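Local coordinates for peptidase S9 prolyl oligopeptidase catalytic domain-containing protein (PDB 4HXF), which is an acylaminoacyl peptidase, a hexameric, self-compartmentalizing serine protease that pairs a beta-propeller with an alpha/beta hydrolase domain and probably hydrolyses peptide bonds, at residues V187-V192 with F214-F219; Y220-D223 with I229-Y232; Y232-P235 with S241-D244; D261-Q266 with G387-Y392. All coordinates share one frame; numbering follows the deposited sequence.

Interaction 1 of 4, residues V187-V192 with F214-F219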
loop_
_atom_site.group_PDB
_atom_site.type_symbol
_atom_site.label_atom_id
_atom_site.label_comp_id
_atom_site.label_asym_id
_atom_site.label_seq_id
_atom_site.Cartn_x
_atom_site.Cartn_y
_atom_site.Cartn_z
ATOM N N VAL A 187 -32.383 -3.626 33.737
ATOM C CA VAL A 187 -31.160 -4.415 33.963
ATOM C C VAL A 187 -31.660 -5.842 34.291
ATOM O O VAL A 187 -32.513 -6.031 35.138
ATOM C CB VAL A 187 -30.368 -3.871 35.157
ATOM C CG1 VAL A 187 -29.196 -4.747 35.491
ATOM C CG2 VAL A 187 -29.972 -2.368 34.921
ATOM N N PRO A 188 -31.058 -6.849 33.680
ATOM C CA PRO A 188 -31.474 -8.201 34.078
ATOM C C PRO A 188 -31.281 -8.424 35.567
ATOM O O PRO A 188 -30.235 -8.072 36.151
ATOM C CB PRO A 188 -30.556 -9.083 33.219
ATOM C CG PRO A 188 -30.143 -8.296 32.043
ATOM C CD PRO A 188 -30.008 -6.880 32.645
ATOM N N HIS A 189 -32.260 -9.048 36.222
ATOM C CA HIS A 189 -32.154 -9.306 37.619
ATOM C C HIS A 189 -31.210 -10.467 37.866
ATOM O O HIS A 189 -31.314 -11.428 37.166
ATOM C CB HIS A 189 -33.566 -9.638 38.192
ATOM C CG HIS A 189 -33.537 -9.930 39.646
ATOM N ND1 HIS A 189 -33.641 -8.982 40.606
ATOM C CD2 HIS A 189 -33.390 -11.159 40.321
ATOM C CE1 HIS A 189 -33.530 -9.588 41.816
ATOM N NE2 HIS A 189 -33.352 -10.904 41.615
ATOM N N ARG A 190 -30.408 -10.356 38.907
ATOM C CA ARG A 190 -29.436 -11.432 39.180
ATOM C C ARG A 190 -29.853 -12.298 40.369
ATOM O O ARG A 190 -29.970 -11.781 41.496
ATOM C CB ARG A 190 -28.032 -10.905 39.395
ATOM C CG ARG A 190 -27.003 -12.061 39.450
ATOM C CD ARG A 190 -25.553 -11.514 39.697
ATOM N NE ARG A 190 -25.041 -10.685 38.586
ATOM C CZ ARG A 190 -24.441 -11.210 37.505
ATOM N NH1 ARG A 190 -24.291 -12.478 37.419
ATOM N NH2 ARG A 190 -24.091 -10.427 36.510
ATOM N N ASP A 191 -30.044 -13.592 40.153
ATOM C CA ASP A 191 -30.160 -14.595 41.256
ATOM C C ASP A 191 -28.883 -15.455 41.244
ATOM O O ASP A 191 -27.826 -14.876 41.428
ATOM C CB ASP A 191 -31.402 -15.425 41.107
ATOM C CG ASP A 191 -32.726 -14.528 41.308
ATOM O OD1 ASP A 191 -32.749 -13.752 42.189
ATOM O OD2 ASP A 191 -33.616 -14.778 40.605
ATOM N N VAL A 192 -28.941 -16.763 40.989
ATOM C CA VAL A 192 -27.629 -17.571 40.925
ATOM C C VAL A 192 -26.910 -17.147 39.608
ATOM O O VAL A 192 -25.726 -16.924 39.625
ATOM C CB VAL A 192 -27.933 -19.029 40.950
ATOM C CG1 VAL A 192 -26.665 -19.866 40.691
ATOM C CG2 VAL A 192 -28.493 -19.402 42.351
ATOM N N PHE A 214 -38.663 -0.696 40.062
ATOM C CA PHE A 214 -39.160 -2.040 40.146
ATOM C C PHE A 214 -38.082 -3.002 40.422
ATOM O O PHE A 214 -36.947 -2.920 39.893
ATOM C CB PHE A 214 -39.842 -2.522 38.814
ATOM C CG PHE A 214 -41.071 -1.769 38.462
ATOM C CD1 PHE A 214 -41.008 -0.715 37.576
ATOM C CD2 PHE A 214 -42.304 -2.047 39.099
ATOM C CE1 PHE A 214 -42.114 0.081 37.282
ATOM C CE2 PHE A 214 -43.447 -1.268 38.771
ATOM C CZ PHE A 214 -43.330 -0.210 37.874
ATOM N N GLU A 215 -38.429 -4.069 41.153
ATOM C CA GLU A 215 -37.481 -5.086 41.459
ATOM C C GLU A 215 -38.018 -6.439 41.054
ATOM O O GLU A 215 -39.126 -6.800 41.532
ATOM C CB GLU A 215 -37.255 -5.032 42.970
ATOM C CG GLU A 215 -36.581 -6.245 43.466
ATOM C CD GLU A 215 -35.125 -6.062 43.663
ATOM O OE1 GLU A 215 -34.794 -5.360 44.670
ATOM O OE2 GLU A 215 -34.366 -6.697 42.901
ATOM N N LYS A 216 -37.268 -7.192 40.264
ATOM C CA LYS A 216 -37.584 -8.566 39.834
ATOM C C LYS A 216 -38.973 -8.652 39.214
ATOM O O LYS A 216 -39.878 -9.417 39.696
ATOM C CB LYS A 216 -37.372 -9.557 40.974
ATOM C CG LYS A 216 -37.289 -10.976 40.522
ATOM C CD LYS A 216 -36.793 -11.893 41.710
ATOM C CE LYS A 216 -36.591 -13.299 41.287
ATOM N NZ LYS A 216 -35.641 -13.897 42.330
ATOM N N VAL A 217 -39.149 -7.853 38.169
ATOM C CA VAL A 217 -40.445 -7.818 37.437
ATOM C C VAL A 217 -40.190 -8.444 36.056
ATOM O O VAL A 217 -39.014 -8.501 35.559
ATOM C CB VAL A 217 -40.992 -6.431 37.292
ATOM C CG1 VAL A 217 -41.557 -5.959 38.668
ATOM C CG2 VAL A 217 -39.934 -5.499 36.701
ATOM N N SER A 218 -41.254 -8.897 35.339
ATOM C CA SER A 218 -41.030 -9.634 34.079
ATOM C C SER A 218 -41.407 -8.702 32.948
ATOM O O SER A 218 -41.854 -9.158 31.884
ATOM C CB SER A 218 -41.903 -10.926 34.060
ATOM O OG SER A 218 -41.410 -11.851 35.013
ATOM N N PHE A 219 -41.184 -7.382 33.116
ATOM C CA PHE A 219 -41.276 -6.424 32.025
ATOM C C PHE A 219 -40.106 -5.492 32.036
ATOM O O PHE A 219 -39.385 -5.421 33.043
ATOM C CB PHE A 219 -42.582 -5.656 31.984
ATOM C CG PHE A 219 -43.138 -5.119 33.299
ATOM C CD1 PHE A 219 -44.533 -5.200 33.516
ATOM C CD2 PHE A 219 -42.405 -4.338 34.145
ATOM C CE1 PHE A 219 -45.091 -4.592 34.665
ATOM C CE2 PHE A 219 -42.948 -3.770 35.334
ATOM C CZ PHE A 219 -44.275 -3.905 35.560
#
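K216 is drawn out along the imidazole of H189 before it reaches D191, so one lysine makes an apolar contact with its stem and an ionic one with its tip. Its chain leaves the backbone with CG opposite the amide N (chi1 -163°) and runs on extended. This lays the methylenes over one face of the ring, where CD sits 3.9 Å from the centroid of the H189 ring in a CH-pi contact displaced toward the rim. K216 and D191 reach out from opposite directions, and NZ bonds the syn side of OD2 at 2.8 Å and, weakly, OD1, as a salt bridge. D191 OD1 is also reached from within its own segment by H189 NE2, at 3.0 Å; the donor lies well above the carboxylate plane, while the acceptor lies in the plane of the ring. E215 comes to the ND1–CE1 edge of the imidazole, its OE2 lying in the ring plane 3.2 Å from H189 CE1, with the carboxylate turned almost perpendicular to the ring. E215 OE1 is paired with K212.

The contact lies on a propeller blade. Strand 182-188 runs out into the loop that carries H189, and strand 209-217 ends at K216 and V217, which face W200 in a G1 beta bulge. D201, on the strand between them, accepts from H189 ND1, and R195 shares D191 OD2. With both ring nitrogens directed at carboxylates, H189 is probably stabilised in its protonated form, and with K216 and R195 it would partly offset the carboxylates of D191, D201 and E215, the last two lying close together.

Interaction 2 of 4, residues Y220-D223 with I229-Y232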
loop_
_atom_site.group_PDB
_atom_site.type_symbol
_atom_site.label_atom_id
_atom_site.label_comp_id
_atom_site.label_asym_id
_atom_site.label_seq_id
_atom_site.Cartn_x
_atom_site.Cartn_y
_atom_site.Cartn_z
ATOM N N TYR A 220 -39.837 -4.868 30.893
ATOM C CA TYR A 220 -38.804 -3.830 30.808
ATOM C C TYR A 220 -39.391 -2.633 30.100
ATOM O O TYR A 220 -40.457 -2.709 29.468
ATOM C CB TYR A 220 -37.504 -4.407 30.150
ATOM C CG TYR A 220 -37.715 -4.898 28.736
ATOM C CD1 TYR A 220 -38.161 -6.200 28.491
ATOM C CD2 TYR A 220 -37.368 -4.128 27.641
ATOM C CE1 TYR A 220 -38.275 -6.737 27.223
ATOM C CE2 TYR A 220 -37.553 -4.656 26.331
ATOM C CZ TYR A 220 -38.053 -5.919 26.158
ATOM O OH TYR A 220 -38.229 -6.502 24.890
ATOM N N ALA A 221 -38.721 -1.484 30.183
ATOM C CA ALA A 221 -39.278 -0.229 29.618
ATOM C C ALA A 221 -38.913 -0.181 28.097
ATOM O O ALA A 221 -37.763 -0.470 27.667
ATOM C CB ALA A 221 -38.719 0.991 30.379
ATOM N N ILE A 222 -39.886 0.100 27.279
ATOM C CA ILE A 222 -39.724 0.187 25.843
ATOM C C ILE A 222 -39.953 1.586 25.263
ATOM O O ILE A 222 -39.414 1.841 24.150
ATOM C CB ILE A 222 -40.590 -0.879 25.104
ATOM C CG1 ILE A 222 -42.056 -0.790 25.366
ATOM C CG2 ILE A 222 -39.960 -2.297 25.374
ATOM C CD1 ILE A 222 -42.978 -1.478 24.365
ATOM N N ASP A 223 -40.729 2.451 25.937
ATOM C CA ASP A 223 -41.025 3.767 25.408
ATOM C C ASP A 223 -41.522 4.691 26.490
ATOM O O ASP A 223 -41.789 4.247 27.588
ATOM C CB ASP A 223 -42.027 3.600 24.220
ATOM C CG ASP A 223 -41.967 4.769 23.182
ATOM O OD1 ASP A 223 -41.060 5.628 23.293
ATOM O OD2 ASP A 223 -42.864 4.780 22.331
ATOM N N ILE A 229 -44.561 5.798 31.155
ATOM C CA ILE A 229 -43.603 4.826 30.635
ATOM C C ILE A 229 -44.365 3.622 30.102
ATOM O O ILE A 229 -45.270 3.110 30.768
ATOM C CB ILE A 229 -42.635 4.358 31.689
ATOM C CG1 ILE A 229 -41.860 5.540 32.297
ATOM C CG2 ILE A 229 -41.664 3.249 31.154
ATOM C CD1 ILE A 229 -41.003 5.234 33.538
ATOM N N LEU A 230 -43.980 3.149 28.910
ATOM C CA LEU A 230 -44.547 1.929 28.348
ATOM C C LEU A 230 -43.653 0.742 28.639
ATOM O O LEU A 230 -42.441 0.762 28.379
ATOM C CB LEU A 230 -44.660 2.146 26.820
ATOM C CG LEU A 230 -45.485 1.121 26.034
ATOM C CD1 LEU A 230 -47.000 1.019 26.392
ATOM C CD2 LEU A 230 -45.270 1.332 24.490
ATOM N N LEU A 231 -44.262 -0.276 29.207
ATOM C CA LEU A 231 -43.601 -1.459 29.695
ATOM C C LEU A 231 -44.053 -2.665 28.854
ATOM O O LEU A 231 -45.253 -2.753 28.497
ATOM C CB LEU A 231 -43.946 -1.679 31.192
ATOM C CG LEU A 231 -43.520 -0.571 32.200
ATOM C CD1 LEU A 231 -44.206 -0.828 33.582
ATOM C CD2 LEU A 231 -41.985 -0.530 32.337
ATOM N N TYR A 232 -43.125 -3.561 28.659
ATOM C CA TYR A 232 -43.327 -4.740 27.802
ATOM C C TYR A 232 -43.010 -5.986 28.511
ATOM O O TYR A 232 -41.858 -6.157 28.956
ATOM C CB TYR A 232 -42.432 -4.615 26.554
ATOM C CG TYR A 232 -42.668 -5.739 25.550
ATOM C CD1 TYR A 232 -43.683 -5.673 24.560
ATOM C CD2 TYR A 232 -41.832 -6.834 25.558
ATOM C CE1 TYR A 232 -43.876 -6.721 23.665
ATOM C CE2 TYR A 232 -41.970 -7.848 24.657
ATOM C CZ TYR A 232 -43.012 -7.791 23.707
ATOM O OH TYR A 232 -43.140 -8.832 22.771
#
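L230 O is gripped by two successive amides of the facing strand. I222 N donates to it at 2.9 Å, almost straight at 174° and close to the direction of the carbonyl bond, whereas D223 N makes a longer, weak bond of 3.4 Å to the same L230 O. The CA of A221 adds a CA-H...O contact. Two residues thus stand opposite one, the signature of a classic beta bulge, and the register slips by a residue between the A221–L231 pair and the D223–L230 pair. L230 N closes the latter on D223 O at 2.8 Å. At the far end, Y220 and Y232 form a hydrogen-bonded pair through both backbone groups.

These strands, 219-224 and 229-232, form the hairpin that begins a four-stranded antiparallel blade of the propeller, with 219-224 at its edge. Consistent with the extra twist a bulge usually brings, the short segments depart from strict antiparallel, at 125° between their directions.

Side chains fill both faces. I222 places CG1 in the crowded position between backbone N and carbonyl carbon (chi1 59°), which carries CD1 to within 3.6 Å of L230 CD2 and sets CG2 against Y232 CB, also at 3.6 Å. The Y220 and Y232 side chains run side by side and point the same way; their rings meet obliquely, with Y220 OH 3.7 Å from Y232 CD2. On the other face A221 CB packs against I229 CG2, 3.8 Å away. D223 OD2 forms a salt bridge with R270 on the first strand of the next blade.

Interaction 3 of 4, residues Y232-P235 with S241-D244. With MG (magnesium ion), chain D.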
loop_
_atom_site.group_PDB
_atom_site.type_symbol
_atom_site.label_atom_id
_atom_site.label_comp_id
_atom_site.label_asym_id
_atom_site.label_seq_id
_atom_site.Cartn_x
_atom_site.Cartn_y
_atom_site.Cartn_z
ATOM N N TYR A 232 -43.125 -3.561 28.659
ATOM C CA TYR A 232 -43.327 -4.740 27.802
ATOM C C TYR A 232 -43.010 -5.986 28.511
ATOM O O TYR A 232 -41.858 -6.157 28.956
ATOM C CB TYR A 232 -42.432 -4.615 26.554
ATOM C CG TYR A 232 -42.668 -5.739 25.550
ATOM C CD1 TYR A 232 -43.683 -5.673 24.560
ATOM C CD2 TYR A 232 -41.832 -6.834 25.558
ATOM C CE1 TYR A 232 -43.876 -6.721 23.665
ATOM C CE2 TYR A 232 -41.970 -7.848 24.657
ATOM C CZ TYR A 232 -43.012 -7.791 23.707
ATOM O OH TYR A 232 -43.140 -8.832 22.771
ATOM N N GLY A 233 -44.039 -6.882 28.662
ATOM C CA GLY A 233 -43.831 -8.146 29.298
ATOM C C GLY A 233 -45.035 -8.448 30.153
ATOM O O GLY A 233 -46.131 -8.345 29.686
ATOM N N LYS A 234 -44.774 -8.875 31.381
ATOM C CA LYS A 234 -45.816 -9.094 32.417
ATOM C C LYS A 234 -45.270 -8.635 33.757
ATOM O O LYS A 234 -44.042 -8.603 33.941
ATOM C CB LYS A 234 -46.208 -10.547 32.524
ATOM C CG LYS A 234 -46.743 -11.186 31.237
ATOM C CD LYS A 234 -48.110 -10.754 30.880
ATOM C CE LYS A 234 -49.147 -11.133 31.930
ATOM N NZ LYS A 234 -49.448 -12.565 31.869
ATOM N N PRO A 235 -46.172 -8.379 34.784
ATOM C CA PRO A 235 -45.537 -8.102 36.095
ATOM C C PRO A 235 -44.728 -9.285 36.575
ATOM O O PRO A 235 -43.649 -9.109 37.171
ATOM C CB PRO A 235 -46.761 -7.855 37.069
ATOM C CG PRO A 235 -47.729 -7.130 36.173
ATOM C CD PRO A 235 -47.562 -7.849 34.788
ATOM N N SER A 241 -42.144 -18.092 27.794
ATOM C CA SER A 241 -43.095 -18.319 26.646
ATOM C C SER A 241 -44.492 -17.724 26.802
ATOM O O SER A 241 -45.267 -17.782 25.826
ATOM C CB SER A 241 -43.206 -19.802 26.330
ATOM O OG SER A 241 -41.858 -20.379 26.042
ATOM N N GLU A 242 -44.860 -17.264 27.990
ATOM C CA GLU A 242 -46.128 -16.544 28.181
ATOM C C GLU A 242 -46.203 -15.358 27.244
ATOM O O GLU A 242 -45.147 -14.782 26.928
ATOM C CB GLU A 242 -46.324 -16.103 29.660
ATOM C CG GLU A 242 -46.641 -17.190 30.625
ATOM C CD GLU A 242 -46.562 -16.558 32.049
ATOM O OE1 GLU A 242 -47.191 -15.486 32.280
ATOM O OE2 GLU A 242 -46.111 -17.248 32.876
ATOM N N HIS A 243 -47.420 -14.963 26.837
ATOM C CA HIS A 243 -47.576 -13.851 25.972
ATOM C C HIS A 243 -47.098 -12.595 26.627
ATOM O O HIS A 243 -47.689 -12.214 27.670
ATOM C CB HIS A 243 -49.017 -13.726 25.530
ATOM C CG HIS A 243 -49.479 -14.737 24.461
ATOM N ND1 HIS A 243 -48.616 -15.501 23.670
ATOM C CD2 HIS A 243 -50.759 -15.088 24.090
ATOM C CE1 HIS A 243 -49.362 -16.216 22.805
ATOM N NE2 HIS A 243 -50.677 -15.966 23.048
ATOM N N ASP A 244 -46.189 -11.893 25.985
ATOM C CA ASP A 244 -45.873 -10.496 26.387
ATOM C C ASP A 244 -46.936 -9.532 26.095
ATOM O O ASP A 244 -47.566 -9.562 25.027
ATOM C CB ASP A 244 -44.586 -10.057 25.755
ATOM C CG ASP A 244 -43.420 -10.816 26.325
ATOM O OD1 ASP A 244 -43.126 -10.712 27.504
ATOM O OD2 ASP A 244 -42.872 -11.729 25.681
HETATM MG MG MG D . -42.755 -13.066 24.051
HETATM O O HOH W 1 -40.679 -8.896 28.386
HETATM O O HOH W 2 -42.385 -11.348 22.763
HETATM O O HOH W 3 -49.664 -13.273 29.217
HETATM O O HOH W 4 -47.793 -13.905 34.041
HETATM O O HOH W 5 -43.070 -14.708 25.271
HETATM O O HOH W 6 -42.575 -14.296 22.396
HETATM O O HOH W 7 -40.655 -13.295 24.518
#
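D244 spends its carboxylate on a magnesium ion while the carbon beside it rests on Y232. OD2 of D244 binds the metal at 2.1 Å, and four waters and E263 OE2 complete the six-fold shell. D244 CB approaches the phenol end of the tyrosine, 3.4 Å from Y232 CZ; their side chains cross at about a right angle, yet carboxylate and ring planes are only 24° apart. The aspartate's CG stands opposite its carbonyl carbon (chi1 -68°), which brings the carboxylate up to G233, with D244 OD1 3.2 Å from G233 CA.

The next shell orients the metal waters. One donates to Y232 OH at 2.6 Å, in the ring plane, and another to E242 O at 2.7 Å. Y232 OH is also hydrogen-bonded to V264 O. K234 folds back through three bent torsions and lays CD against H243 O, and one water accepts from K234 NZ and donates to H243 O. The direct salt bridge from K234 NZ to E242 OE1 is long, 3.7 Å; E242 OE2 takes the backbone N of Y239. K237 pairs with D244 OD1 and would help offset the charge round the ion.

Both segments belong to the connection between strands 229-232 and 245-249, the middle strands of a propeller blade. Its far limb leans on the hydrolase domain, S241 touching helix 423-427 and H243 bonding to Y421, so the magnesium lies near the domain interface.

Interaction 4 of 4, residues D261-Q266 with G387-Y392. With MG (magnesium ion), chain D; Y3A (N-[(benzyloxy)carbonyl]glycyl-N-[(2S,3R)-4-chloro-3-hydroxy-1-phenylbutan-2-yl]glycinamide), chain B.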
loop_
_atom_site.group_PDB
_atom_site.type_symbol
_atom_site.label_atom_id
_atom_site.label_comp_id
_atom_site.label_asym_id
_atom_site.label_seq_id
_atom_site.Cartn_x
_atom_site.Cartn_y
_atom_site.Cartn_z
ATOM N N ASP A 261 -56.036 -12.209 24.670
ATOM C CA ASP A 261 -55.100 -13.345 24.893
ATOM C C ASP A 261 -54.225 -13.593 23.623
ATOM O O ASP A 261 -54.280 -14.677 22.998
ATOM C CB ASP A 261 -55.851 -14.634 25.272
ATOM C CG ASP A 261 -54.950 -15.785 25.685
ATOM O OD1 ASP A 261 -53.781 -15.589 25.947
ATOM O OD2 ASP A 261 -55.536 -16.878 25.769
ATOM N N ARG A 262 -53.485 -12.568 23.268
ATOM C CA ARG A 262 -52.546 -12.595 22.126
ATOM C C ARG A 262 -51.286 -11.817 22.560
ATOM O O ARG A 262 -51.263 -10.954 23.478
ATOM C CB ARG A 262 -53.200 -11.972 20.925
ATOM C CG ARG A 262 -54.349 -12.778 20.387
ATOM C CD ARG A 262 -53.932 -14.097 19.758
ATOM N NE ARG A 262 -55.060 -14.731 19.109
ATOM C CZ ARG A 262 -55.905 -15.592 19.692
ATOM N NH1 ARG A 262 -55.834 -15.806 21.010
ATOM N NH2 ARG A 262 -56.876 -16.134 18.975
ATOM N N GLU A 263 -50.170 -12.154 21.925
ATOM C CA GLU A 263 -48.893 -11.530 22.280
ATOM C C GLU A 263 -48.660 -10.234 21.454
ATOM O O GLU A 263 -48.866 -10.217 20.219
ATOM C CB GLU A 263 -47.791 -12.495 22.023
ATOM C CG GLU A 263 -46.415 -11.876 22.375
ATOM C CD GLU A 263 -45.326 -12.917 22.552
ATOM O OE1 GLU A 263 -44.931 -13.592 21.605
ATOM O OE2 GLU A 263 -44.840 -12.951 23.698
ATOM N N VAL A 264 -48.143 -9.200 22.089
ATOM C CA VAL A 264 -47.683 -7.954 21.445
ATOM C C VAL A 264 -46.326 -8.189 20.796
ATOM O O VAL A 264 -45.364 -8.717 21.369
ATOM C CB VAL A 264 -47.649 -6.734 22.436
ATOM C CG1 VAL A 264 -47.061 -5.462 21.744
ATOM C CG2 VAL A 264 -49.036 -6.438 23.046
ATOM N N ALA A 265 -46.266 -7.775 19.507
ATOM C CA ALA A 265 -45.035 -7.855 18.754
ATOM C C ALA A 265 -44.199 -6.571 18.971
ATOM O O ALA A 265 -42.996 -6.727 19.241
ATOM C CB ALA A 265 -45.285 -8.100 17.235
ATOM N N GLN A 266 -44.816 -5.389 18.875
ATOM C CA GLN A 266 -44.102 -4.143 18.977
ATOM C C GLN A 266 -45.070 -3.170 19.511
ATOM O O GLN A 266 -46.250 -3.292 19.284
ATOM C CB GLN A 266 -43.604 -3.748 17.563
ATOM C CG GLN A 266 -42.924 -2.438 17.371
ATOM C CD GLN A 266 -42.353 -2.255 15.930
ATOM O OE1 GLN A 266 -42.474 -3.176 15.062
ATOM N NE2 GLN A 266 -41.729 -1.064 15.668
ATOM N N GLY A 387 -38.757 -21.753 16.681
ATOM C CA GLY A 387 -39.320 -21.299 17.880
ATOM C C GLY A 387 -38.996 -22.211 19.041
ATOM O O GLY A 387 -37.888 -22.200 19.509
ATOM N N PRO A 388 -39.983 -22.908 19.608
ATOM C CA PRO A 388 -41.240 -23.337 18.984
ATOM C C PRO A 388 -42.246 -22.233 18.851
ATOM O O PRO A 388 -43.138 -22.381 18.052
ATOM C CB PRO A 388 -41.805 -24.467 19.872
ATOM C CG PRO A 388 -40.947 -24.495 21.080
ATOM C CD PRO A 388 -39.649 -23.757 20.793
ATOM N N LYS A 389 -42.138 -21.144 19.597
ATOM C CA LYS A 389 -43.150 -20.068 19.536
ATOM C C LYS A 389 -42.819 -19.075 18.371
ATOM O O LYS A 389 -42.980 -17.828 18.493
ATOM C CB LYS A 389 -43.221 -19.308 20.869
ATOM C CG LYS A 389 -44.567 -18.555 21.051
ATOM C CD LYS A 389 -44.595 -17.778 22.363
ATOM C CE LYS A 389 -45.860 -17.030 22.490
ATOM N NZ LYS A 389 -45.898 -16.065 23.665
ATOM N N GLY A 390 -42.510 -19.648 17.200
ATOM C CA GLY A 390 -42.619 -18.942 15.940
ATOM C C GLY A 390 -44.012 -18.971 15.331
ATOM O O GLY A 390 -44.932 -19.497 15.940
ATOM N N MET A 391 -44.141 -18.432 14.123
ATOM C CA MET A 391 -45.460 -18.404 13.524
ATOM C C MET A 391 -45.317 -18.271 12.008
ATOM O O MET A 391 -44.551 -17.395 11.532
ATOM C CB MET A 391 -46.242 -17.220 14.067
ATOM C CG MET A 391 -47.737 -17.246 13.639
ATOM S SD MET A 391 -48.680 -15.845 14.214
ATOM C CE MET A 391 -47.991 -14.587 13.122
ATOM N N TYR A 392 -45.975 -19.156 11.264
ATOM C CA TYR A 392 -46.111 -19.013 9.839
ATOM C C TYR A 392 -47.477 -18.365 9.530
ATOM O O TYR A 392 -48.406 -18.357 10.327
ATOM C CB TYR A 392 -46.142 -20.373 9.125
ATOM C CG TYR A 392 -44.766 -20.995 8.836
ATOM C CD1 TYR A 392 -44.624 -22.376 8.836
ATOM C CD2 TYR A 392 -43.691 -20.230 8.445
ATOM C CE1 TYR A 392 -43.406 -22.978 8.576
ATOM C CE2 TYR A 392 -42.456 -20.833 8.146
ATOM C CZ TYR A 392 -42.355 -22.233 8.189
ATOM O OH TYR A 392 -41.132 -22.772 7.907
HETATM MG MG MG D . -42.755 -13.066 24.051
HETATM N N3 Y3A B . -36.212 -17.548 20.297
HETATM C CA3 Y3A B . -36.227 -19.009 20.507
HETATM C C3 Y3A B . -35.059 -19.545 19.673
HETATM O O3 Y3A B . -34.091 -18.932 19.270
HETATM C C4 Y3A B . -34.679 -21.272 16.768
HETATM O O4 Y3A B . -35.974 -21.717 16.588
HETATM C CA4 Y3A B . -34.291 -21.536 18.212
HETATM N N4 Y3A B . -35.368 -20.926 19.037
HETATM C CB4 Y3A B . -34.386 -23.018 18.681
HETATM C CG4 Y3A B . -34.014 -23.221 20.113
HETATM C CD1 Y3A B . -32.742 -22.984 20.654
HETATM C CD2 Y3A B . -34.959 -23.753 20.979
HETATM C CE1 Y3A B . -32.427 -23.210 21.981
HETATM C CE2 Y3A B . -34.664 -23.979 22.316
HETATM C CZ4 Y3A B . -33.432 -23.686 22.811
HETATM C C15 Y3A B . -34.169 -19.912 16.161
HETATM O O HOH W 6 -42.575 -14.296 22.396
HETATM O O HOH W 5 -43.070 -14.708 25.271
HETATM O O HOH W 7 -40.655 -13.295 24.518
HETATM O O HOH W 2 -42.385 -11.348 22.763
#
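E263 and K389 both swing CG opposite their backbone N, at chi1 180° and -159°, and both continue as extended chains, which lets their ends meet although E263 CA and K389 CA are 10.6 Å apart. K389 NZ stops beside the carboxylate, 3.3 Å from E263 OE2 and 3.4 Å from E263 OE1, in a salt bridge with no hydrogen bond across it. The lysine ammonium donates instead to S241 O and H243 ND1.

E263 is doubly employed. Its OE2 binds the magnesium ion at 2.1 Å, sharing the site with D244. Its OE1 accepts from a metal-bound water at 2.6 Å, and N419 donates to the same oxygen. The carboxylate has its rotation fixed by metal, water and amide together, and the nearby lysine probably helps to balance its negative charge.

Two residues before K389, the same loop lines the peptidase pocket. G387 N donates to the inhibitor oxygen O4 at 2.8 Å, and the inhibitor N4 returns a nearly straight bond of 2.9 Å to G387 O. G387 N is thus consistent with an oxyanion-hole donor, as in related S9 peptidases; the amide N of Y467 also bonds the inhibitor. A cis peptide before P388 and an inverse gamma turn centred on K389 shape the loop.

The contact crosses between domains: E263 leads into strand 264-270, first of a propeller blade, whereas K389 lies between strand 378-384 of the hydrolase sheet and helix 398-405, with M391 packing back on V284 and W302 of the propeller.

From interaction 1 to interaction 4, the contacts pass from the propeller surface to its junction with the hydrolase domain. Interaction 1 is a surface cluster on one blade; interaction 2 is partly buried beta pairing on the next, and the two touch through F219. Interaction 3 is buried and shares Y232 with interaction 2, continuing the same strand into a loop. Interaction 4, partly buried between the domains, shares one magnesium ion and its four waters with interaction 3, each supplying one carboxylate oxygen, and Y232 OH and H243 join them further. Charge is thus paired directly outside, replaced by backbone bonds and apolar packing within the blade, and organised by metal and water near the pocket.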